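Long-range contacts in prolyl oligopeptidase (Galerina marginata, PDB 5N4B), which cleaves peptides on the C-terminal side of proline and also macrocyclises peptides in the biosynthesis of the amanitin toxins: residues V658-G663 with K694-H699; G603-L608 with G663-M668; T53-L58 with L688-D693. The protein carries 1 engineered substitution. All coordinates share one frame; numbering follows the deposited sequence.

Contact 1. Residues V658-G663 with K694-H699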
loop_
_atom_site.group_PDB
_atom_site.type_symbol
_atom_site.label_atom_id
_atom_site.label_comp_id
_atom_site.label_asym_id
_atom_site.label_seq_id
_atom_site.Cartn_x
_atom_site.Cartn_y
_atom_site.Cartn_z
ATOM N N VAL A 658 10.491 10.041 9.261
ATOM C CA VAL A 658 9.661 9.104 9.988
ATOM C C VAL A 658 8.489 9.825 10.627
ATOM O O VAL A 658 8.515 11.031 10.844
ATOM C CB VAL A 658 10.413 8.274 11.063
ATOM C CG1 VAL A 658 11.543 7.446 10.449
ATOM C CG2 VAL A 658 10.898 9.186 12.183
ATOM N N ASN A 659 7.475 9.029 10.994
ATOM C CA ASN A 659 6.318 9.457 11.779
ATOM C C ASN A 659 6.408 8.781 13.133
ATOM O O ASN A 659 6.574 7.567 13.210
ATOM C CB ASN A 659 5.036 9.063 11.020
ATOM C CG ASN A 659 4.903 9.801 9.661
ATOM O OD1 ASN A 659 5.151 11.013 9.587
ATOM N ND2 ASN A 659 4.523 9.086 8.594
ATOM N N ILE A 660 6.348 9.572 14.206
ATOM C CA ILE A 660 6.648 9.055 15.546
ATOM C C ILE A 660 5.745 7.901 15.944
ATOM O O ILE A 660 6.194 6.988 16.638
ATOM C CB ILE A 660 6.624 10.198 16.569
ATOM C CG1 ILE A 660 7.336 9.813 17.861
ATOM C CG2 ILE A 660 5.209 10.585 16.895
ATOM C CD1 ILE A 660 8.811 9.575 17.720
ATOM N N GLY A 661 4.507 7.902 15.490
ATOM C CA GLY A 661 3.531 6.906 15.882
ATOM C C GLY A 661 3.507 5.658 15.055
ATOM O O GLY A 661 2.632 4.803 15.245
ATOM N N ASP A 662 4.399 5.552 14.071
ATOM C CA ASP A 662 4.349 4.453 13.128
ATOM C C ASP A 662 4.420 3.109 13.853
ATOM O O ASP A 662 5.403 2.806 14.538
ATOM C CB ASP A 662 5.522 4.613 12.138
ATOM C CG ASP A 662 5.374 3.768 10.871
ATOM O OD1 ASP A 662 4.728 2.685 10.887
ATOM O OD2 ASP A 662 5.963 4.169 9.823
ATOM N N GLY A 663 3.358 2.313 13.711
ATOM C CA GLY A 663 3.306 0.989 14.308
ATOM C C GLY A 663 3.611 -0.125 13.349
ATOM O O GLY A 663 3.746 -1.282 13.758
ATOM N N LYS A 694 5.863 14.526 14.811
ATOM C CA LYS A 694 5.460 14.130 16.168
ATOM C C LYS A 694 3.948 14.050 16.361
ATOM O O LYS A 694 3.502 13.765 17.469
ATOM C CB LYS A 694 6.149 15.036 17.171
ATOM C CG LYS A 694 7.649 14.671 17.191
ATOM C CD LYS A 694 8.465 15.436 18.168
ATOM C CE LYS A 694 9.828 14.785 18.294
ATOM N NZ LYS A 694 10.661 15.619 19.165
ATOM N N SER A 695 3.155 14.214 15.306
ATOM C CA SER A 695 1.744 13.890 15.356
ATOM C C SER A 695 1.615 12.384 15.290
ATOM O O SER A 695 2.141 11.755 14.367
ATOM C CB SER A 695 1.004 14.547 14.204
ATOM O OG SER A 695 -0.389 14.224 14.239
ATOM N N TRP A 696 0.959 11.800 16.272
ATOM C CA TRP A 696 0.848 10.349 16.389
ATOM C C TRP A 696 -0.367 9.892 15.612
ATOM O O TRP A 696 -1.494 9.858 16.137
ATOM C CB TRP A 696 0.781 9.935 17.853
ATOM C CG TRP A 696 0.980 8.433 18.066
ATOM C CD1 TRP A 696 0.209 7.441 17.596
ATOM C CD2 TRP A 696 2.055 7.814 18.754
ATOM N NE1 TRP A 696 0.710 6.215 17.968
ATOM C CE2 TRP A 696 1.846 6.416 18.690
ATOM C CE3 TRP A 696 3.163 8.303 19.424
ATOM C CZ2 TRP A 696 2.726 5.502 19.263
ATOM C CZ3 TRP A 696 4.024 7.426 20.006
ATOM C CH2 TRP A 696 3.811 6.022 19.905
ATOM N N LEU A 697 -0.145 9.501 14.367
ATOM C CA LEU A 697 -1.245 9.069 13.520
ATOM C C LEU A 697 -1.848 7.786 14.070
ATOM O O LEU A 697 -1.125 6.848 14.446
ATOM C CB LEU A 697 -0.698 8.828 12.119
ATOM C CG LEU A 697 -0.237 10.067 11.342
ATOM C CD1 LEU A 697 0.412 9.595 10.044
ATOM C CD2 LEU A 697 -1.388 11.047 11.097
ATOM N N GLY A 698 -3.160 7.731 14.106
ATOM C CA GLY A 698 -3.833 6.480 14.406
ATOM C C GLY A 698 -3.635 5.501 13.271
ATOM O O GLY A 698 -3.289 5.837 12.146
ATOM N N HIS A 699 -3.830 4.239 13.591
ATOM C CA HIS A 699 -3.718 3.206 12.574
ATOM C C HIS A 699 -4.547 3.519 11.334
ATOM O O HIS A 699 -5.768 3.745 11.413
ATOM C CB HIS A 699 -4.149 1.859 13.159
ATOM C CG HIS A 699 -3.940 0.743 12.201
ATOM N ND1 HIS A 699 -4.961 -0.021 11.697
ATOM C CD2 HIS A 699 -2.800 0.284 11.638
ATOM C CE1 HIS A 699 -4.463 -0.900 10.849
ATOM N NE2 HIS A 699 -3.160 -0.719 10.769
HETATM O O HOH W 1 2.625 8.966 13.442
#
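Val658 and Asn659 end the strand 653-659, and the chain then turns along the loop 694-699. Asn659 touches that loop weakly, ND2 lying 4.4 Å from Leu697 CD1. Its OD1 is turned to another partner, Lys703. From Asn659 to Asp662 the chain makes a type I beta turn, closed by Asp662 N bonding to Asn659 O at 3.1 Å. In this alpha/beta hydrolase fold the turn follows strand 653-659 and ends at the catalytic Asp662, while the loop 694-699 follows the next strand and carries the catalytic His699. Ile660 leans on the loop with its CG2 branch. This methyl sits between the backbone N and the carbonyl carbon and comes within 3.6 Å of Lys694 CA. It also reaches the six-membered end of the Trp696 ring, 4.0 Å from CE3. CG1 is anti to the backbone N (chi1 -162°). Gly661 lies flat against Trp696. Its CA stands 3.4 Å from the centroid of the five-membered ring and only 14° off the ring normal, a CH-pi contact over the face. A beta carbon here would clash with the ring. Gly661 N donates a hydrogen bond to a water 3.0 Å away, which also accepts from Leu697 N and donates to Ser695 O. The water thus ties the turn to the loop backbone. The CB of Asp662 points away from 694-699. The imidazole does not meet it here: His699 ND1 is 10.1 Å from Asp662 OD1, so these two members of the charge relay are not paired in this conformation.

Contact 2. Residues G603-L608 with G663-M668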
loop_
_atom_site.group_PDB
_atom_site.type_symbol
_atom_site.label_atom_id
_atom_site.label_comp_id
_atom_site.label_asym_id
_atom_site.label_seq_id
_atom_site.Cartn_x
_atom_site.Cartn_y
_atom_site.Cartn_z
ATOM N N GLY A 603 10.269 6.036 6.689
ATOM C CA GLY A 603 9.733 4.972 7.531
ATOM C C GLY A 603 10.317 3.602 7.286
ATOM O O GLY A 603 9.577 2.601 7.267
ATOM N N GLY A 604 11.631 3.529 7.107
ATOM C CA GLY A 604 12.272 2.313 6.663
ATOM C C GLY A 604 12.691 1.366 7.766
ATOM O O GLY A 604 12.997 1.754 8.906
ATOM N N VAL A 605 12.715 0.081 7.429
ATOM C CA VAL A 605 13.358 -0.923 8.286
ATOM C C VAL A 605 14.866 -0.739 8.127
ATOM O O VAL A 605 15.349 -0.410 7.040
ATOM C CB VAL A 605 12.925 -2.333 7.863
ATOM C CG1 VAL A 605 13.683 -3.386 8.580
ATOM C CG2 VAL A 605 11.420 -2.497 8.041
ATOM N N ALA A 606 15.628 -0.922 9.205
ATOM C CA ALA A 606 17.088 -0.786 9.130
ATOM C C ALA A 606 17.842 -1.677 10.099
ATOM O O ALA A 606 19.022 -2.000 9.836
ATOM C CB ALA A 606 17.519 0.663 9.347
ATOM N N ASP A 607 17.218 -2.074 11.205
ATOM C CA ASP A 607 17.827 -3.008 12.155
ATOM C C ASP A 607 17.252 -4.374 11.794
ATOM O O ASP A 607 16.179 -4.766 12.252
ATOM C CB ASP A 607 17.554 -2.601 13.587
ATOM C CG ASP A 607 18.205 -3.541 14.571
ATOM O OD1 ASP A 607 18.574 -4.676 14.194
ATOM O OD2 ASP A 607 18.327 -3.154 15.761
ATOM N N LEU A 608 17.947 -5.098 10.917
ATOM C CA LEU A 608 17.451 -6.397 10.476
ATOM C C LEU A 608 17.784 -7.521 11.461
ATOM O O LEU A 608 17.389 -8.670 11.221
ATOM C CB LEU A 608 17.985 -6.769 9.100
ATOM C CG LEU A 608 17.371 -6.162 7.885
ATOM C CD1 LEU A 608 17.993 -6.806 6.648
ATOM C CD2 LEU A 608 15.868 -6.358 7.834
ATOM N N GLY A 663 3.358 2.313 13.711
ATOM C CA GLY A 663 3.306 0.989 14.308
ATOM C C GLY A 663 3.611 -0.125 13.349
ATOM O O GLY A 663 3.746 -1.282 13.758
ATOM N N ARG A 664 3.664 0.197 12.076
ATOM C CA ARG A 664 4.041 -0.774 11.056
ATOM C C ARG A 664 5.545 -0.972 11.104
ATOM O O ARG A 664 6.022 -2.092 11.331
ATOM C CB ARG A 664 3.601 -0.265 9.694
ATOM C CG ARG A 664 3.930 -1.208 8.506
ATOM C CD ARG A 664 3.699 -0.469 7.156
ATOM N NE ARG A 664 4.015 -1.272 5.970
ATOM C CZ ARG A 664 3.967 -0.802 4.718
ATOM N NH1 ARG A 664 3.644 0.475 4.498
ATOM N NH2 ARG A 664 4.259 -1.593 3.684
ATOM N N VAL A 665 6.300 0.121 10.918
ATOM C CA VAL A 665 7.747 0.120 11.073
ATOM C C VAL A 665 8.047 1.100 12.184
ATOM O O VAL A 665 7.979 2.322 11.997
ATOM C CB VAL A 665 8.475 0.512 9.790
ATOM C CG1 VAL A 665 9.945 0.470 10.072
ATOM C CG2 VAL A 665 8.091 -0.362 8.605
ATOM N N VAL A 666 8.428 0.587 13.340
ATOM C CA VAL A 666 8.716 1.506 14.435
ATOM C C VAL A 666 9.919 2.395 14.097
ATOM O O VAL A 666 10.877 1.937 13.442
ATOM C CB VAL A 666 8.929 0.752 15.769
ATOM C CG1 VAL A 666 7.614 0.181 16.291
ATOM C CG2 VAL A 666 9.959 -0.332 15.629
ATOM N N PRO A 667 9.900 3.661 14.509
ATOM C CA PRO A 667 10.920 4.618 14.072
ATOM C C PRO A 667 12.303 4.369 14.640
ATOM O O PRO A 667 13.266 4.950 14.120
ATOM C CB PRO A 667 10.352 5.967 14.511
ATOM C CG PRO A 667 9.390 5.611 15.600
ATOM C CD PRO A 667 8.826 4.307 15.238
ATOM N N MET A 668 12.456 3.506 15.653
ATOM C CA MET A 668 13.791 3.179 16.152
ATOM C C MET A 668 14.705 2.682 15.052
ATOM O O MET A 668 15.899 2.893 15.137
ATOM C CB MET A 668 13.704 2.157 17.286
ATOM C CG MET A 668 13.379 0.757 16.879
ATOM S SD MET A 668 14.866 -0.191 16.480
ATOM C CE MET A 668 14.178 -1.695 15.809
#
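The backbones of 603-608 and 663-668 run 62° apart and diverge, from 6.3 Å between Gly603 CA and Val665 CA to 8.4 Å between Asp607 CA and Met668 CA. Both are loops that follow neighbouring parallel strands of the alpha/beta hydrolase sheet, 598-602 and 653-659. Val665 carries most of the contact. Its CB points at the other loop and lies 3.5 Å from Gly603 O. CG1, anti to the backbone N, reaches Gly604 O at 3.5 Å. So the branched side chain is set against two successive peptide carbonyls. Gly603 has a positive phi, a backbone shape glycine adopts readily. Val605 meets Val665 at about a right angle, its CG2 3.9 Å from CG1 of Val665. The side chain of Val665 is also about 4 Å from that of Ala578, the engineered residue at the catalytic serine position. Asp662 OD1 accepts a hydrogen bond from Val665 N, which links this packing to the catalytic acid. Further along, Asp607 directs its CB at Met668, while its carboxylate is salt-bridged through OD2 to Lys672 on helix 668-680. Its backbone N bonds to His669 ND1 on the same helix. Met668 starts in the crowded position (chi1 74°) and bends again at chi2 (88°), which brings its methyl CE to 4.1 Å from Asp607 CB.

Contact 3. Residues T53-L58 with L688-D693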
loop_
_atom_site.group_PDB
_atom_site.type_symbol
_atom_site.label_atom_id
_atom_site.label_comp_id
_atom_site.label_asym_id
_atom_site.label_seq_id
_atom_site.Cartn_x
_atom_site.Cartn_y
_atom_site.Cartn_z
ATOM N N THR A 53 14.126 16.057 19.126
ATOM C CA THR A 53 13.947 17.489 18.964
ATOM C C THR A 53 15.195 18.119 18.372
ATOM O O THR A 53 15.117 18.892 17.412
ATOM C CB THR A 53 13.604 18.121 20.316
ATOM O OG1 THR A 53 12.353 17.606 20.750
ATOM C CG2 THR A 53 13.516 19.643 20.186
ATOM N N ALA A 54 16.376 17.741 18.892
ATOM C CA ALA A 54 17.635 18.260 18.356
ATOM C C ALA A 54 17.819 17.865 16.883
ATOM O O ALA A 54 18.270 18.675 16.060
ATOM C CB ALA A 54 18.843 17.790 19.172
ATOM N N GLN A 55 17.476 16.630 16.528
ATOM C CA GLN A 55 17.647 16.219 15.139
ATOM C C GLN A 55 16.669 16.954 14.233
ATOM O O GLN A 55 17.038 17.412 13.149
ATOM C CB GLN A 55 17.388 14.724 15.008
ATOM C CG GLN A 55 18.455 13.783 15.623
ATOM C CD GLN A 55 19.772 13.744 14.873
ATOM O OE1 GLN A 55 19.905 14.257 13.762
ATOM N NE2 GLN A 55 20.741 13.176 15.495
ATOM N N ALA A 56 15.415 17.062 14.659
ATOM C CA ALA A 56 14.395 17.692 13.832
ATOM C C ALA A 56 14.684 19.182 13.655
ATOM O O ALA A 56 14.522 19.711 12.540
ATOM C CB ALA A 56 13.001 17.466 14.434
ATOM N N ASP A 57 15.211 19.828 14.686
ATOM C CA ASP A 57 15.603 21.232 14.605
ATOM C C ASP A 57 16.767 21.404 13.649
ATOM O O ASP A 57 16.773 22.351 12.845
ATOM C CB ASP A 57 15.988 21.764 15.994
ATOM C CG ASP A 57 14.785 21.964 16.946
ATOM O OD1 ASP A 57 13.606 21.851 16.518
ATOM O OD2 ASP A 57 15.062 22.218 18.163
ATOM N N LEU A 58 17.760 20.496 13.691
ATOM C CA LEU A 58 18.876 20.558 12.736
ATOM C C LEU A 58 18.383 20.397 11.316
ATOM O O LEU A 58 18.831 21.113 10.399
ATOM C CB LEU A 58 19.929 19.493 13.062
ATOM C CG LEU A 58 21.203 19.457 12.231
ATOM C CD1 LEU A 58 22.045 20.669 12.547
ATOM C CD2 LEU A 58 21.965 18.207 12.552
ATOM N N LEU A 688 23.589 14.539 6.769
ATOM C CA LEU A 688 22.918 13.291 7.140
ATOM C C LEU A 688 21.892 13.683 8.196
ATOM O O LEU A 688 22.239 13.894 9.362
ATOM C CB LEU A 688 23.910 12.249 7.637
ATOM C CG LEU A 688 25.068 12.029 6.639
ATOM C CD1 LEU A 688 26.129 11.117 7.232
ATOM C CD2 LEU A 688 24.637 11.423 5.340
ATOM N N LEU A 689 20.631 13.800 7.815
ATOM C CA LEU A 689 19.597 14.455 8.603
ATOM C C LEU A 689 18.367 13.565 8.762
ATOM O O LEU A 689 18.148 12.628 7.970
ATOM C CB LEU A 689 19.106 15.721 7.924
ATOM C CG LEU A 689 20.196 16.718 7.591
ATOM C CD1 LEU A 689 19.599 17.838 6.757
ATOM C CD2 LEU A 689 20.859 17.221 8.838
ATOM N N ILE A 690 17.554 13.831 9.789
ATOM C CA ILE A 690 16.288 13.123 9.986
ATOM C C ILE A 690 15.206 14.103 10.408
ATOM O O ILE A 690 15.423 14.968 11.274
ATOM C CB ILE A 690 16.405 11.935 10.972
ATOM C CG1 ILE A 690 15.077 11.179 11.049
ATOM C CG2 ILE A 690 16.851 12.414 12.368
ATOM C CD1 ILE A 690 15.246 9.839 11.765
ATOM N N LYS A 691 14.033 13.957 9.776
ATOM C CA LYS A 691 12.801 14.647 10.140
ATOM C C LYS A 691 11.900 13.670 10.870
ATOM O O LYS A 691 11.782 12.508 10.472
ATOM C CB LYS A 691 12.061 15.103 8.884
ATOM C CG LYS A 691 12.574 16.325 8.285
ATOM C CD LYS A 691 11.753 16.682 7.022
ATOM C CE LYS A 691 10.289 16.949 7.312
ATOM N NZ LYS A 691 9.488 17.420 6.131
ATOM N N ILE A 692 11.217 14.149 11.908
ATOM C CA ILE A 692 10.427 13.312 12.799
ATOM C C ILE A 692 9.098 14.019 13.006
ATOM O O ILE A 692 9.025 15.004 13.758
ATOM C CB ILE A 692 11.125 13.055 14.139
ATOM C CG1 ILE A 692 12.515 12.439 13.879
ATOM C CG2 ILE A 692 10.240 12.129 14.968
ATOM C CD1 ILE A 692 13.552 12.579 14.950
ATOM N N ASP A 693 8.048 13.527 12.373
ATOM C CA ASP A 693 6.727 14.123 12.562
ATOM C C ASP A 693 6.153 13.619 13.877
ATOM O O ASP A 693 5.952 12.415 14.028
ATOM C CB ASP A 693 5.829 13.772 11.380
ATOM C CG ASP A 693 4.456 14.484 11.425
ATOM O OD1 ASP A 693 4.003 14.884 12.517
ATOM O OD2 ASP A 693 3.814 14.643 10.361
HETATM O O HOH W 2 18.753 15.701 11.661
#
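Gln55 of the helix 46-64 presses on Ile690 of the strand 688-693. Gln55 CB is 3.5 Å from Ile690 CG2, and the two side chains cross obliquely. CG2 of Ile690 occupies the crowded position between the backbone N and the carbonyl carbon, while CG1 is anti to the N. The Gln55 chain bends at chi2 (-71°), so CG, CD and OE1 fold over the same methyl. A turn further on, Leu58 meets Leu689 at about a right angle, with their CD2 methyls 4.0 Å apart. Between these two pairs the backbones come close. Ala56 CA lies 3.9 Å from Ile690 O. Gln55 O and Ile690 O are 3.5 Å apart; both are acceptors, so a repulsion between them is likely. A water beside them accepts from Ile690 N at 2.9 Å and can donate to Gln55 O and Gln55 OE1, each at 2.8 Å. The strand is one of the two edge strands of the alpha/beta hydrolase sheet. Leu689, Lys691 and Asp693 bond to strand 653-659, whereas the N-H of Ile690 faces the helix side and is served by the water. The axes of the segments 53-58 and 688-693 cross at -111° and approach to 6.7 Å. The residues belong to opposite ends of the sequence, as in other prolyl oligopeptidases, where the N-terminal segment packs on the catalytic domain and the propeller is inserted after it. Gln678 on helix 668-680 holds the second layer: its OE1 takes the hydrogen bond from Gln55 NE2, and its NE2 bonds to Leu688 O. Phe671 of that helix touches Ile690 and Ile692, and Tyr62 of helix 46-64 touches Leu689.

Contacts 1 and 3 meet at one edge of the sheet, where strands 653-659 and 688-693 are neighbours. Ile660 N lies 2.9 Å from Asp693 O and Val658 O 3.0 Å from Asp693 N, so the pairing runs from contact 3 straight into contact 1. Their centres are about 15 Å apart. Contacts 1 and 2 share Gly663 and have centres about 12 Å apart. They touch through Pro667, whose CG is 3.6 Å from Ile660 O. Contact 1 holds two charge-relay residues, and contact 2 reaches the serine position. Contact 3 is more remote, with Ile692 about 9 Å from Asp662 between side chains. Contacts 2 and 3 do not touch, their nearest atoms being about 6 Å apart.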